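Local coordinates for gamma-glutamyltransferase 1 Threonine peptidase. MEROPS family T03 (Pseudomonas nitroreducens, PDB 7D9E), which probably transfers gamma-glutamyl groups from donor compounds to amino acids, amines or water, as an N-terminal nucleophile threonine peptidase of family T03, at residues 307-312 against 341-346. Residues are numbered along the deposited sequence; the frame is centred on the assembly and turned at random.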
loop_
_atom_site.group_PDB
_atom_site.type_symbol
_atom_site.label_atom_id
_atom_site.label_comp_id
_atom_site.label_asym_id
_atom_site.label_seq_id
_atom_site.Cartn_x
_atom_site.Cartn_y
_atom_site.Cartn_z
ATOM N N GLU A 307 3.418 -18.345 -5.796
ATOM C CA GLU A 307 2.327 -17.379 -5.748
ATOM C C GLU A 307 0.969 -18.044 -5.934
ATOM O O GLU A 307 -0.019 -17.590 -5.344
ATOM C CB GLU A 307 2.560 -16.259 -6.767
ATOM C CG GLU A 307 3.779 -15.415 -6.354
ATOM C CD GLU A 307 4.443 -14.673 -7.483
ATOM O OE1 GLU A 307 4.126 -14.927 -8.661
ATOM O OE2 GLU A 307 5.318 -13.834 -7.170
ATOM N N LYS A 308 0.909 -19.143 -6.693
ATOM C CA LYS A 308 -0.346 -19.866 -6.851
ATOM C C LYS A 308 -0.925 -20.250 -5.496
ATOM O O LYS A 308 -2.130 -20.092 -5.250
ATOM C CB LYS A 308 -0.122 -21.128 -7.680
ATOM C CG LYS A 308 -0.183 -20.905 -9.199
ATOM C CD LYS A 308 0.081 -22.219 -9.904
ATOM C CE LYS A 308 -0.564 -22.301 -11.287
ATOM N NZ LYS A 308 -0.068 -21.225 -12.217
ATOM N N ARG A 309 -0.074 -20.788 -4.611
ATOM C CA ARG A 309 -0.548 -21.289 -3.324
ATOM C C ARG A 309 -0.875 -20.137 -2.385
ATOM O O ARG A 309 -1.851 -20.203 -1.630
ATOM C CB ARG A 309 0.505 -22.214 -2.711
ATOM C CG ARG A 309 0.436 -23.651 -3.210
ATOM C CD ARG A 309 1.128 -23.776 -4.561
ATOM N NE ARG A 309 0.863 -25.073 -5.177
ATOM C CZ ARG A 309 1.381 -25.471 -6.334
ATOM N NH1 ARG A 309 2.197 -24.671 -6.992
ATOM N NH2 ARG A 309 1.059 -26.656 -6.836
ATOM N N VAL A 310 -0.075 -19.079 -2.420
ATOM C CA VAL A 310 -0.315 -17.892 -1.605
ATOM C C VAL A 310 -1.666 -17.281 -1.935
ATOM O O VAL A 310 -2.451 -16.927 -1.042
ATOM C CB VAL A 310 0.833 -16.887 -1.810
ATOM C CG1 VAL A 310 0.503 -15.545 -1.165
ATOM C CG2 VAL A 310 2.108 -17.450 -1.262
ATOM N N PHE A 311 -1.971 -17.134 -3.230
ATOM C CA PHE A 311 -3.228 -16.493 -3.578
ATOM C C PHE A 311 -4.415 -17.416 -3.355
ATOM O O PHE A 311 -5.525 -16.931 -3.106
ATOM C CB PHE A 311 -3.183 -15.949 -4.998
ATOM C CG PHE A 311 -2.546 -14.589 -5.070
ATOM C CD1 PHE A 311 -3.308 -13.451 -4.859
ATOM C CD2 PHE A 311 -1.179 -14.453 -5.289
ATOM C CE1 PHE A 311 -2.724 -12.196 -4.891
ATOM C CE2 PHE A 311 -0.584 -13.180 -5.319
ATOM C CZ PHE A 311 -1.361 -12.066 -5.133
ATOM N N ALA A 312 -4.213 -18.735 -3.423
ATOM C CA ALA A 312 -5.305 -19.639 -3.058
ATOM C C ALA A 312 -5.739 -19.420 -1.612
ATOM O O ALA A 312 -6.943 -19.364 -1.317
ATOM C CB ALA A 312 -4.892 -21.096 -3.262
ATOM N N ALA A 341 5.214 -25.944 0.314
ATOM C CA ALA A 341 6.425 -25.927 -0.499
ATOM C C ALA A 341 6.554 -27.206 -1.305
ATOM O O ALA A 341 7.062 -27.182 -2.432
ATOM C CB ALA A 341 7.652 -25.761 0.389
ATOM N N GLY A 342 6.108 -28.331 -0.749
ATOM C CA GLY A 342 6.159 -29.589 -1.468
ATOM C C GLY A 342 5.327 -29.618 -2.727
ATOM O O GLY A 342 5.592 -30.446 -3.613
ATOM N N GLU A 343 4.332 -28.730 -2.835
ATOM C CA GLU A 343 3.461 -28.689 -4.001
ATOM C C GLU A 343 4.118 -28.005 -5.191
ATOM O O GLU A 343 3.683 -28.212 -6.329
ATOM C CB GLU A 343 2.190 -27.894 -3.691
ATOM C CG GLU A 343 1.299 -28.486 -2.617
ATOM C CD GLU A 343 0.004 -27.706 -2.455
ATOM O OE1 GLU A 343 -0.436 -27.020 -3.422
ATOM O OE2 GLU A 343 -0.570 -27.759 -1.354
ATOM N N VAL A 344 5.130 -27.172 -4.942
ATOM C CA VAL A 344 5.770 -26.419 -6.010
ATOM C C VAL A 344 6.362 -27.378 -7.029
ATOM O O VAL A 344 7.113 -28.302 -6.687
ATOM C CB VAL A 344 6.845 -25.499 -5.419
ATOM C CG1 VAL A 344 7.750 -24.941 -6.522
ATOM C CG2 VAL A 344 6.190 -24.371 -4.637
ATOM N N ASN A 345 6.035 -27.150 -8.299
ATOM C CA ASN A 345 6.557 -27.969 -9.378
ATOM C C ASN A 345 7.655 -27.190 -10.088
ATOM O O ASN A 345 7.355 -26.197 -10.779
ATOM C CB ASN A 345 5.431 -28.333 -10.344
ATOM C CG ASN A 345 5.869 -29.321 -11.402
ATOM O OD1 ASN A 345 7.046 -29.397 -11.741
ATOM N ND2 ASN A 345 4.923 -30.118 -11.898
ATOM N N PRO A 346 8.927 -27.576 -9.941
ATOM C CA PRO A 346 10.011 -26.752 -10.487
ATOM C C PRO A 346 10.132 -26.829 -11.993
ATOM O O PRO A 346 10.850 -26.009 -12.574
ATOM C CB PRO A 346 11.278 -27.356 -9.850
ATOM C CG PRO A 346 10.792 -28.173 -8.717
ATOM C CD PRO A 346 9.486 -28.737 -9.223
HETATM O O HOH W 1 -1.440 -28.078 -6.077
#
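Arg309 and Glu343 both set out with CG anti to the carbonyl carbon, but the arginine chain bends at chi2 (81°) whereas the glutamate runs on extended, which carries the guanidinium across the backbone of Glu343 and leaves the carboxylate beside NE. There Arg309 NE donates to Glu343 OE1 at 2.9 Å, a nearly straight hydrogen bond (N-H...O 162°) within a salt bridge. The oxygen lies close to the guanidinium plane, whereas NE meets OE1 on its anti side and well out of the carboxylate plane; the two flat groups are turned 76° apart. A water completes a small ring: it accepts from Arg309 NH2 and donates to Glu343 OE1, both at 3.0 Å. Over one guanidinium face lie the backbone of Glu343 and the N and CA of Val344, with Val344 CA 4.1 Å from Arg309 NH1. In the fold, the contact ties helix 297-317 to helix 334-343 and the segment that follows it, in the L-subunit of this Ntn-hydrolase-family enzyme. Two further bonds hold the guanidinium: a salt bridge from NH1 to Glu305 OE1, one turn earlier on the same helix, and a hydrogen bond from NH2 to Ser350 OG. Glu343 is shared likewise, its OE2 forming a salt bridge with Arg340, whose NH2 in turn bonds the carbonyl O of Arg309.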